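Local atomic coordinates of 34L protein (Yaba-like disease virus, PDB entry 1SFU), a protein that binds left-handed Z-DNA through its N-terminal Zalpha domain and probably counters host antiviral responses by binding Z-RNA and double-stranded RNA. Residues D10-V21 / K45-E56. Residues are numbered along the deposited sequence; the frame is centred on the assembly and turned at random.
Sequences DAEIFSLVKKEV and KINQQLYKLQKE. With nucleotides of chain A.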
loop_
_atom_site.group_PDB
_atom_site.type_symbol
_atom_site.label_atom_id
_atom_site.label_comp_id
_atom_site.label_asym_id
_atom_site.label_seq_id
_atom_site.Cartn_x
_atom_site.Cartn_y
_atom_site.Cartn_z
ATOM N N ASP C 10 3.090 17.166 -9.348
ATOM C CA ASP C 10 1.825 16.756 -8.749
ATOM C C ASP C 10 0.994 17.954 -8.287
ATOM O O ASP C 10 -0.208 17.828 -8.039
ATOM C CB ASP C 10 2.082 15.828 -7.555
ATOM C CG ASP C 10 2.893 14.598 -7.928
ATOM O OD1 ASP C 10 2.539 13.913 -8.911
ATOM O OD2 ASP C 10 3.886 14.305 -7.229
ATOM N N ALA C 11 1.638 19.115 -8.181
ATOM C CA ALA C 11 0.970 20.337 -7.736
ATOM C C ALA C 11 -0.281 20.680 -8.543
ATOM O O ALA C 11 -1.260 21.193 -7.999
ATOM C CB ALA C 11 1.946 21.509 -7.775
ATOM N N GLU C 12 -0.256 20.399 -9.838
ATOM C CA GLU C 12 -1.407 20.702 -10.671
ATOM C C GLU C 12 -2.534 19.715 -10.384
ATOM O O GLU C 12 -3.713 20.035 -10.536
ATOM C CB GLU C 12 -1.010 20.668 -12.147
ATOM C CG GLU C 12 -2.068 21.231 -13.081
ATOM C CD GLU C 12 -3.045 20.179 -13.553
ATOM O OE1 GLU C 12 -4.066 20.550 -14.172
ATOM O OE2 GLU C 12 -2.783 18.978 -13.315
ATOM N N ILE C 13 -2.161 18.513 -9.960
ATOM C CA ILE C 13 -3.143 17.486 -9.636
ATOM C C ILE C 13 -3.765 17.909 -8.313
ATOM O O ILE C 13 -4.987 17.922 -8.155
ATOM C CB ILE C 13 -2.472 16.114 -9.457
ATOM C CG1 ILE C 13 -1.394 15.921 -10.530
ATOM C CG2 ILE C 13 -3.524 15.016 -9.553
ATOM C CD1 ILE C 13 -0.504 14.711 -10.301
ATOM N N PHE C 14 -2.902 18.262 -7.368
ATOM C CA PHE C 14 -3.333 18.720 -6.057
ATOM C C PHE C 14 -4.340 19.857 -6.240
ATOM O O PHE C 14 -5.408 19.857 -5.635
ATOM C CB PHE C 14 -2.122 19.224 -5.271
ATOM C CG PHE C 14 -2.460 19.782 -3.919
ATOM C CD1 PHE C 14 -2.584 18.944 -2.813
ATOM C CD2 PHE C 14 -2.659 21.152 -3.749
ATOM C CE1 PHE C 14 -2.901 19.464 -1.555
ATOM C CE2 PHE C 14 -2.976 21.675 -2.503
ATOM C CZ PHE C 14 -3.096 20.828 -1.403
ATOM N N SER C 15 -3.995 20.824 -7.086
ATOM C CA SER C 15 -4.874 21.961 -7.339
ATOM C C SER C 15 -6.202 21.537 -7.968
ATOM O O SER C 15 -7.256 22.057 -7.612
ATOM C CB SER C 15 -4.169 22.981 -8.243
ATOM O OG SER C 15 -2.954 23.423 -7.653
ATOM N N LEU C 16 -6.156 20.597 -8.907
ATOM C CA LEU C 16 -7.385 20.142 -9.545
ATOM C C LEU C 16 -8.293 19.454 -8.529
ATOM O O LEU C 16 -9.506 19.660 -8.528
ATOM C CB LEU C 16 -7.076 19.166 -10.682
ATOM C CG LEU C 16 -6.359 19.709 -11.918
ATOM C CD1 LEU C 16 -5.923 18.548 -12.805
ATOM C CD2 LEU C 16 -7.289 20.656 -12.668
ATOM N N VAL C 17 -7.703 18.635 -7.663
ATOM C CA VAL C 17 -8.492 17.924 -6.662
ATOM C C VAL C 17 -9.084 18.877 -5.625
ATOM O O VAL C 17 -10.249 18.747 -5.241
ATOM C CB VAL C 17 -7.644 16.853 -5.929
ATOM C CG1 VAL C 17 -8.505 16.109 -4.918
ATOM C CG2 VAL C 17 -7.055 15.886 -6.930
ATOM N N LYS C 18 -8.279 19.829 -5.162
ATOM C CA LYS C 18 -8.759 20.778 -4.165
ATOM C C LYS C 18 -9.944 21.567 -4.715
ATOM O O LYS C 18 -10.960 21.749 -4.037
ATOM C CB LYS C 18 -7.633 21.727 -3.746
ATOM C CG LYS C 18 -8.038 22.739 -2.673
ATOM C CD LYS C 18 -6.818 23.488 -2.149
ATOM C CE LYS C 18 -7.208 24.597 -1.181
ATOM N NZ LYS C 18 -5.997 25.319 -0.672
ATOM N N LYS C 19 -9.819 22.018 -5.958
ATOM C CA LYS C 19 -10.888 22.778 -6.589
ATOM C C LYS C 19 -12.161 21.937 -6.637
ATOM O O LYS C 19 -13.247 22.437 -6.371
ATOM C CB LYS C 19 -10.470 23.191 -8.001
ATOM C CG LYS C 19 -11.235 24.377 -8.552
ATOM C CD LYS C 19 -10.582 24.917 -9.823
ATOM C CE LYS C 19 -11.182 26.259 -10.221
ATOM N NZ LYS C 19 -10.991 27.278 -9.144
ATOM N N GLU C 20 -12.023 20.652 -6.953
ATOM C CA GLU C 20 -13.180 19.766 -7.030
ATOM C C GLU C 20 -13.879 19.571 -5.689
ATOM O O GLU C 20 -15.103 19.666 -5.603
ATOM C CB GLU C 20 -12.774 18.393 -7.576
ATOM C CG GLU C 20 -12.396 18.381 -9.043
ATOM C CD GLU C 20 -13.551 18.764 -9.946
ATOM O OE1 GLU C 20 -14.560 18.023 -9.984
ATOM O OE2 GLU C 20 -13.446 19.813 -10.615
ATOM N N VAL C 21 -13.109 19.285 -4.643
ATOM C CA VAL C 21 -13.709 19.063 -3.335
ATOM C C VAL C 21 -14.364 20.329 -2.792
ATOM O O VAL C 21 -15.418 20.268 -2.161
ATOM C CB VAL C 21 -12.668 18.538 -2.315
ATOM C CG1 VAL C 21 -12.104 17.207 -2.793
ATOM C CG2 VAL C 21 -11.564 19.555 -2.122
ATOM N N LYS C 45 -2.907 8.674 -8.213
ATOM C CA LYS C 45 -2.527 10.084 -8.156
ATOM C C LYS C 45 -3.568 10.860 -7.352
ATOM O O LYS C 45 -3.222 11.688 -6.513
ATOM C CB LYS C 45 -2.417 10.683 -9.563
ATOM C CG LYS C 45 -1.193 10.240 -10.361
ATOM C CD LYS C 45 -1.113 10.991 -11.692
ATOM C CE LYS C 45 0.108 10.585 -12.512
ATOM N NZ LYS C 45 1.385 10.891 -11.805
ATOM N N ILE C 46 -4.841 10.583 -7.615
ATOM C CA ILE C 46 -5.937 11.246 -6.908
ATOM C C ILE C 46 -5.825 11.038 -5.391
ATOM O O ILE C 46 -6.030 11.975 -4.617
ATOM C CB ILE C 46 -7.308 10.713 -7.386
ATOM C CG1 ILE C 46 -7.553 11.113 -8.842
ATOM C CG2 ILE C 46 -8.418 11.245 -6.491
ATOM C CD1 ILE C 46 -7.669 12.611 -9.067
ATOM N N ASN C 47 -5.505 9.812 -4.976
ATOM C CA ASN C 47 -5.363 9.489 -3.552
ATOM C C ASN C 47 -4.163 10.183 -2.915
ATOM O O ASN C 47 -4.238 10.661 -1.785
ATOM C CB ASN C 47 -5.230 7.974 -3.341
ATOM C CG ASN C 47 -6.572 7.277 -3.226
ATOM O OD1 ASN C 47 -7.527 7.826 -2.668
ATOM N ND2 ASN C 47 -6.649 6.050 -3.734
ATOM N N GLN C 48 -3.048 10.225 -3.632
ATOM C CA GLN C 48 -1.861 10.880 -3.101
ATOM C C GLN C 48 -2.193 12.319 -2.703
ATOM O O GLN C 48 -1.691 12.821 -1.703
ATOM C CB GLN C 48 -0.734 10.877 -4.140
ATOM C CG GLN C 48 -0.114 9.508 -4.386
ATOM C CD GLN C 48 0.963 9.556 -5.452
ATOM O OE1 GLN C 48 0.727 10.035 -6.558
ATOM N NE2 GLN C 48 2.153 9.059 -5.124
ATOM N N GLN C 49 -3.044 12.974 -3.487
ATOM C CA GLN C 49 -3.427 14.351 -3.195
ATOM C C GLN C 49 -4.527 14.460 -2.134
ATOM O O GLN C 49 -4.489 15.350 -1.280
ATOM C CB GLN C 49 -3.866 15.056 -4.480
ATOM C CG GLN C 49 -2.775 15.099 -5.542
ATOM C CD GLN C 49 -1.403 15.415 -4.956
ATOM O OE1 GLN C 49 -1.228 16.399 -4.238
ATOM N NE2 GLN C 49 -0.421 14.574 -5.264
ATOM N N LEU C 50 -5.500 13.555 -2.184
ATOM C CA LEU C 50 -6.588 13.568 -1.214
ATOM C C LEU C 50 -6.076 13.452 0.216
ATOM O O LEU C 50 -6.533 14.174 1.097
ATOM C CB LEU C 50 -7.577 12.438 -1.499
ATOM C CG LEU C 50 -8.574 12.671 -2.630
ATOM C CD1 LEU C 50 -9.354 11.389 -2.892
ATOM C CD2 LEU C 50 -9.520 13.803 -2.260
ATOM N N TYR C 51 -5.125 12.554 0.453
ATOM C CA TYR C 51 -4.597 12.409 1.805
ATOM C C TYR C 51 -3.735 13.600 2.211
ATOM O O TYR C 51 -3.693 13.959 3.381
ATOM C CB TYR C 51 -3.829 11.089 1.955
ATOM C CG TYR C 51 -4.761 9.898 2.025
ATOM C CD1 TYR C 51 -5.069 9.149 0.888
ATOM C CD2 TYR C 51 -5.385 9.564 3.221
ATOM C CE1 TYR C 51 -5.990 8.088 0.951
ATOM C CE2 TYR C 51 -6.301 8.517 3.299
ATOM C CZ TYR C 51 -6.601 7.783 2.167
ATOM O OH TYR C 51 -7.524 6.761 2.262
ATOM N N LYS C 52 -3.059 14.216 1.247
ATOM C CA LYS C 52 -2.241 15.397 1.535
ATOM C C LYS C 52 -3.198 16.544 1.872
ATOM O O LYS C 52 -2.957 17.339 2.781
ATOM C CB LYS C 52 -1.391 15.777 0.319
ATOM C CG LYS C 52 -0.257 14.812 -0.014
ATOM C CD LYS C 52 0.356 15.147 -1.383
ATOM C CE LYS C 52 1.504 14.220 -1.765
ATOM N NZ LYS C 52 2.722 14.467 -0.944
ATOM N N LEU C 53 -4.299 16.609 1.137
ATOM C CA LEU C 53 -5.295 17.642 1.344
ATOM C C LEU C 53 -5.962 17.486 2.713
ATOM O O LEU C 53 -6.334 18.477 3.347
ATOM C CB LEU C 53 -6.336 17.572 0.232
ATOM C CG LEU C 53 -7.306 18.738 0.073
ATOM C CD1 LEU C 53 -6.543 20.033 -0.223
ATOM C CD2 LEU C 53 -8.266 18.413 -1.067
ATOM N N GLN C 54 -6.111 16.247 3.180
ATOM C CA GLN C 54 -6.728 16.037 4.487
ATOM C C GLN C 54 -5.796 16.579 5.562
ATOM O O GLN C 54 -6.247 17.085 6.587
ATOM C CB GLN C 54 -7.015 14.552 4.746
ATOM C CG GLN C 54 -7.625 14.300 6.118
ATOM C CD GLN C 54 -8.083 12.873 6.321
ATOM O OE1 GLN C 54 -7.323 11.925 6.101
ATOM N NE2 GLN C 54 -9.330 12.708 6.756
ATOM N N LYS C 55 -4.493 16.473 5.321
ATOM C CA LYS C 55 -3.514 16.975 6.274
ATOM C C LYS C 55 -3.654 18.486 6.408
ATOM O O LYS C 55 -3.328 19.058 7.449
ATOM C CB LYS C 55 -2.100 16.610 5.828
ATOM C CG LYS C 55 -1.816 15.118 5.930
ATOM C CD LYS C 55 -0.374 14.781 5.584
ATOM C CE LYS C 55 -0.093 13.306 5.853
ATOM N NZ LYS C 55 1.313 12.925 5.532
ATOM N N GLU C 56 -4.156 19.132 5.362
ATOM C CA GLU C 56 -4.342 20.575 5.392
ATOM C C GLU C 56 -5.756 20.950 5.838
ATOM O O GLU C 56 -6.135 22.120 5.807
ATOM C CB GLU C 56 -4.042 21.177 4.019
ATOM C CG GLU C 56 -2.635 20.894 3.536
ATOM C CD GLU C 56 -2.319 21.581 2.226
ATOM O OE1 GLU C 56 -1.194 21.401 1.719
ATOM O OE2 GLU C 56 -3.193 22.305 1.704
ATOM P P DG A 5 -3.362 4.193 -3.927
ATOM O OP1 DG A 5 -4.761 4.424 -4.350
ATOM O OP2 DG A 5 -2.320 3.891 -4.944
ATOM O "O5'" DG A 5 -2.897 5.473 -3.106
ATOM C "C5'" DG A 5 -1.624 5.482 -2.469
ATOM C "C4'" DG A 5 -1.453 6.733 -1.638
ATOM O "O4'" DG A 5 -2.495 6.782 -0.640
ATOM C "C3'" DG A 5 -0.140 6.764 -0.870
ATOM O "O3'" DG A 5 0.767 7.630 -1.558
ATOM C "C2'" DG A 5 -0.500 7.502 0.411
ATOM C "C1'" DG A 5 -1.995 7.287 0.585
ATOM N N9 DG A 5 -2.381 6.347 1.635
ATOM C C8 DG A 5 -3.257 6.591 2.663
ATOM N N7 DG A 5 -3.457 5.551 3.426
ATOM C C5 DG A 5 -2.655 4.559 2.878
ATOM C C6 DG A 5 -2.472 3.207 3.276
ATOM O O6 DG A 5 -3.013 2.600 4.214
ATOM N N1 DG A 5 -1.563 2.548 2.450
ATOM C C2 DG A 5 -0.926 3.113 1.370
ATOM N N2 DG A 5 -0.091 2.304 0.693
ATOM N N3 DG A 5 -1.098 4.372 0.983
ATOM C C4 DG A 5 -1.970 5.032 1.779
ATOM P P DC A 4 -7.756 3.938 -0.189
ATOM O OP1 DC A 4 -8.033 5.359 0.153
ATOM O OP2 DC A 4 -7.914 3.483 -1.585
ATOM O "O5'" DC A 4 -6.298 3.531 0.304
ATOM C "C5'" DC A 4 -5.181 4.383 0.097
ATOM C "C4'" DC A 4 -4.058 3.620 -0.569
ATOM O "O4'" DC A 4 -3.584 2.564 0.308
ATOM C "C3'" DC A 4 -4.438 2.941 -1.887
ATOM O "O3'" DC A 4 -3.355 3.033 -2.822
ATOM C "C2'" DC A 4 -4.612 1.486 -1.494
ATOM C "C1'" DC A 4 -3.561 1.334 -0.411
ATOM N N1 DC A 4 -3.846 0.245 0.534
ATOM C C2 DC A 4 -3.175 -0.962 0.378
ATOM O O2 DC A 4 -2.360 -1.068 -0.544
ATOM N N3 DC A 4 -3.432 -1.985 1.233
ATOM C C4 DC A 4 -4.325 -1.825 2.212
ATOM N N4 DC A 4 -4.557 -2.865 3.036
ATOM C C5 DC A 4 -5.026 -0.597 2.397
ATOM C C6 DC A 4 -4.757 0.404 1.542
ATOM P P DC A 6 2.244 7.105 -1.911
ATOM O OP1 DC A 6 2.950 8.198 -2.643
ATOM O OP2 DC A 6 2.126 5.768 -2.544
ATOM O "O5'" DC A 6 2.917 6.916 -0.478
ATOM C "C5'" DC A 6 4.336 6.885 -0.332
ATOM C "C4'" DC A 6 4.771 5.576 0.286
ATOM O "O4'" DC A 6 4.257 5.476 1.635
ATOM C "C3'" DC A 6 4.286 4.321 -0.447
ATOM O "O3'" DC A 6 5.306 3.321 -0.428
ATOM C "C2'" DC A 6 3.128 3.845 0.407
ATOM C "C1'" DC A 6 3.612 4.226 1.793
ATOM N N1 DC A 6 2.539 4.387 2.778
ATOM C C2 DC A 6 2.250 3.314 3.634
ATOM O O2 DC A 6 2.927 2.282 3.548
ATOM N N3 DC A 6 1.245 3.431 4.522
ATOM C C4 DC A 6 0.537 4.562 4.581
ATOM N N4 DC A 6 -0.467 4.624 5.461
ATOM C C5 DC A 6 0.822 5.677 3.735
ATOM C C6 DC A 6 1.823 5.546 2.859
HETATM O O HOH W 1 0.061 12.424 -7.821
HETATM O O HOH W 2 2.630 10.744 -8.049
HETATM O O HOH W 3 -5.455 23.339 1.141
#
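Phe14 and Gln49 bring their CA atoms within 5.2 Å, the nearest such pair of the two segments. The Gln49 chain bends at CG (chi2 -42°), laying its amide across the Phe14 side chain with ring and amide planes 83° apart; OE1 comes within 3.1 Å of Phe14 CB, and NE2 turns back toward Asp10 CB. Glu56 comes from the opposite direction to the edge of the Phe14 ring, its OE2 in the ring plane 3.4 Å from CZ, and a water links this carboxylate oxygen to Lys18 NZ. Leu53 divides its two methyls, CD1 packing obliquely against Phe14 CZ and along the Lys18 methylenes, CD2 against Val21 CG2 at 3.6 Å. Val17 also splits its branches: CG1 reaches Leu50 CD2 at 3.7 Å, while CG2 faces Ile46 CD1. Segments 11-21 and 45-55, whose axes cross at -68°, thus form part of the hydrophobic core of the winged helix-turn-helix Zalpha domain, with helix 43-55 as its recognition helix. From that helix Asn47 ND2 donates to OP1 of DG5 and Gln48 NE2 to OP1 of DC6 of chain A, the Gln48 bond 2.7 Å long and nearly straight. C8 of DG5 sits over the centre of one face of the Tyr51 ring, 3.3 Å above the ring plane, while the Tyr51 hydroxyl donates to OP1 of DC4 of chain A. Two waters lie between Gln48 OE1 and Asp10 OD1, in reach of both; the link of one to Asp10 is weak.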